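CELL WALL surface anchor family protein (Streptococcus pneumoniae, PDB 2X9X) probably builds the shaft of the pneumococcal pilus as its repeating backbone subunit, an elongated molecule of Cna-B-like domains that is linked to cell adhesion. Local coordinates at residues V262-K267 with F410-T415. The protein carries 1 engineered substitution. Sequence-based numbering, arbitrary orientation.
Sequences VTYGKK and FEVTAT
Tyr264 lies with one ring face against Thr413 and Ala414 in a packing contact of strand 260-271, where it enters the C-terminal domain, with the end of strand 408-412, which belongs to a different sheet, and the loop that follows it. The strands run roughly antiparallel (148°) with axes 7.1 Å apart, too far for direct backbone pairing, and no hydrogen bond crosses between 262-267 and 410-415. Ala414 CA sits 3.6 Å from the centroid of the Tyr264 ring, 18° off its normal, a CH-pi contact; over the same face Thr413 O lies 3.4 Å from Tyr264 CG. With CG anti to its own carbonyl carbon (chi1 -59°), Tyr264 carries its ring along the loop, and its OH meets Ala414 CB at 3.5 Å. Tyr264 CB in turn packs on Val412 CG1 at 3.4 Å. One water spans the gap, accepting from Gly265 N and donating to Thr413 O (2.9 Å from the water oxygen). The arrangement is consistent with the two facing sheets of a Cna-B-like, transthyretin-type sandwich: 260-271 pairs with 379-385, whereas 408-412 is the edge strand beside 388-394. Just after the end of strand 408-412, Thr413 OG1 accepts from Thr415 N in an ST turn, and Ser416 OG hydrogen-bonds both Gly265 O and Thr413 N, joining the turn to the strand. Farther along, the Lys266 and Phe410 side chains run antiparallel, side by side, Lys266 CG reaching Phe410 CD1 at 3.7 Å. A bend at chi2 takes the lysine chain past the Glu411 carbonyl, Lys266 CD lying 3.6 Å from Glu411 O, and another at chi4 turns NZ toward Thr436 OG1, to which it hydrogen-bonds, with a weak bond to Lys267 O besides.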
loop_
_atom_site.group_PDB
_atom_site.type_symbol
_atom_site.label_atom_id
_atom_site.label_comp_id
_atom_site.label_asym_id
_atom_site.label_seq_id
_atom_site.Cartn_x
_atom_site.Cartn_y
_atom_site.Cartn_z
ATOM N N VAL A 262 -3.666 -1.060 6.283
ATOM C CA VAL A 262 -4.782 -0.360 5.653
ATOM C C VAL A 262 -5.117 0.939 6.380
ATOM O O VAL A 262 -4.988 1.025 7.604
ATOM C CB VAL A 262 -6.026 -1.267 5.600
ATOM C CG1 VAL A 262 -6.585 -1.481 7.004
ATOM C CG2 VAL A 262 -7.082 -0.692 4.664
ATOM N N THR A 263 -5.534 1.951 5.620
ATOM C CA THR A 263 -5.946 3.204 6.232
ATOM C C THR A 263 -7.434 3.447 5.989
ATOM O O THR A 263 -8.036 2.831 5.109
ATOM C CB THR A 263 -5.109 4.392 5.738
ATOM O OG1 THR A 263 -5.069 5.399 6.758
ATOM C CG2 THR A 263 -5.696 4.971 4.456
ATOM N N TYR A 264 -8.025 4.326 6.800
ATOM C CA TYR A 264 -9.470 4.560 6.789
ATOM C C TYR A 264 -9.794 6.024 6.474
ATOM O O TYR A 264 -8.905 6.877 6.464
ATOM C CB TYR A 264 -10.090 4.171 8.142
ATOM C CG TYR A 264 -9.896 2.725 8.546
ATOM C CD1 TYR A 264 -9.750 1.721 7.594
ATOM C CD2 TYR A 264 -9.897 2.360 9.886
ATOM C CE1 TYR A 264 -9.580 0.393 7.972
ATOM C CE2 TYR A 264 -9.729 1.041 10.274
ATOM C CZ TYR A 264 -9.570 0.063 9.314
ATOM O OH TYR A 264 -9.412 -1.248 9.710
ATOM N N GLY A 265 -11.065 6.319 6.224
ATOM C CA GLY A 265 -11.464 7.679 5.910
ATOM C C GLY A 265 -12.936 7.956 6.146
ATOM O O GLY A 265 -13.673 7.093 6.629
ATOM N N LYS A 266 -13.369 9.167 5.797
ATOM C CA LYS A 266 -14.755 9.569 6.010
ATOM C C LYS A 266 -15.184 10.603 4.974
ATOM O O LYS A 266 -14.393 11.470 4.593
ATOM C CB LYS A 266 -14.922 10.149 7.420
ATOM C CG LYS A 266 -16.367 10.244 7.896
ATOM C CD LYS A 266 -16.927 8.863 8.204
ATOM C CE LYS A 266 -18.381 8.926 8.644
ATOM N NZ LYS A 266 -19.298 9.311 7.520
ATOM N N LYS A 267 -16.440 10.506 4.535
ATOM C CA LYS A 267 -17.039 11.452 3.594
ATOM C C LYS A 267 -18.109 12.289 4.290
ATOM O O LYS A 267 -18.780 11.808 5.210
ATOM C CB LYS A 267 -17.682 10.707 2.426
ATOM C CG LYS A 267 -16.722 9.887 1.591
ATOM C CD LYS A 267 -17.488 8.955 0.657
ATOM C CE LYS A 267 -16.548 8.141 -0.213
ATOM N NZ LYS A 267 -17.233 6.946 -0.791
ATOM N N PHE A 410 -18.036 12.316 14.413
ATOM C CA PHE A 410 -18.063 11.266 13.402
ATOM C C PHE A 410 -17.160 10.098 13.780
ATOM O O PHE A 410 -16.188 10.255 14.525
ATOM C CB PHE A 410 -17.761 11.797 11.991
ATOM C CG PHE A 410 -16.360 12.333 11.799
ATOM C CD1 PHE A 410 -15.368 11.537 11.240
ATOM C CD2 PHE A 410 -16.052 13.649 12.119
ATOM C CE1 PHE A 410 -14.085 12.035 11.032
ATOM C CE2 PHE A 410 -14.779 14.152 11.913
ATOM C CZ PHE A 410 -13.793 13.344 11.364
ATOM N N GLU A 411 -17.513 8.916 13.295
ATOM C CA GLU A 411 -16.752 7.713 13.597
ATOM C C GLU A 411 -16.040 7.203 12.355
ATOM O O GLU A 411 -16.663 6.989 11.316
ATOM C CB GLU A 411 -17.676 6.622 14.144
ATOM C CG GLU A 411 -18.551 7.059 15.308
ATOM C CD GLU A 411 -17.832 7.001 16.637
ATOM O OE1 GLU A 411 -18.474 7.285 17.675
ATOM O OE2 GLU A 411 -16.630 6.664 16.645
ATOM N N VAL A 412 -14.728 7.016 12.467
ATOM C CA VAL A 412 -13.952 6.391 11.404
ATOM C C VAL A 412 -13.787 4.911 11.741
ATOM O O VAL A 412 -13.408 4.556 12.863
ATOM C CB VAL A 412 -12.580 7.065 11.253
ATOM C CG1 VAL A 412 -11.724 6.337 10.213
ATOM C CG2 VAL A 412 -12.759 8.542 10.892
ATOM N N THR A 413 -14.101 4.054 10.773
ATOM C CA THR A 413 -14.079 2.608 10.957
ATOM C C THR A 413 -13.572 1.940 9.690
ATOM O O THR A 413 -13.297 2.611 8.694
ATOM C CB THR A 413 -15.486 2.049 11.213
ATOM O OG1 THR A 413 -16.234 2.080 9.988
ATOM C CG2 THR A 413 -16.216 2.860 12.284
ATOM N N ALA A 414 -13.479 0.614 9.725
ATOM C CA ALA A 414 -12.974 -0.150 8.590
ATOM C C ALA A 414 -13.826 0.021 7.332
ATOM O O ALA A 414 -13.362 -0.254 6.225
ATOM C CB ALA A 414 -12.855 -1.626 8.952
ATOM N N THR A 415 -15.068 0.471 7.496
ATOM C CA THR A 415 -15.947 0.654 6.339
ATOM C C THR A 415 -16.629 2.020 6.289
ATOM O O THR A 415 -17.552 2.214 5.503
ATOM C CB THR A 415 -17.033 -0.445 6.255
ATOM O OG1 THR A 415 -17.871 -0.393 7.418
ATOM C CG2 THR A 415 -16.401 -1.824 6.148
HETATM O O HOH W 1 -12.749 3.767 6.140
#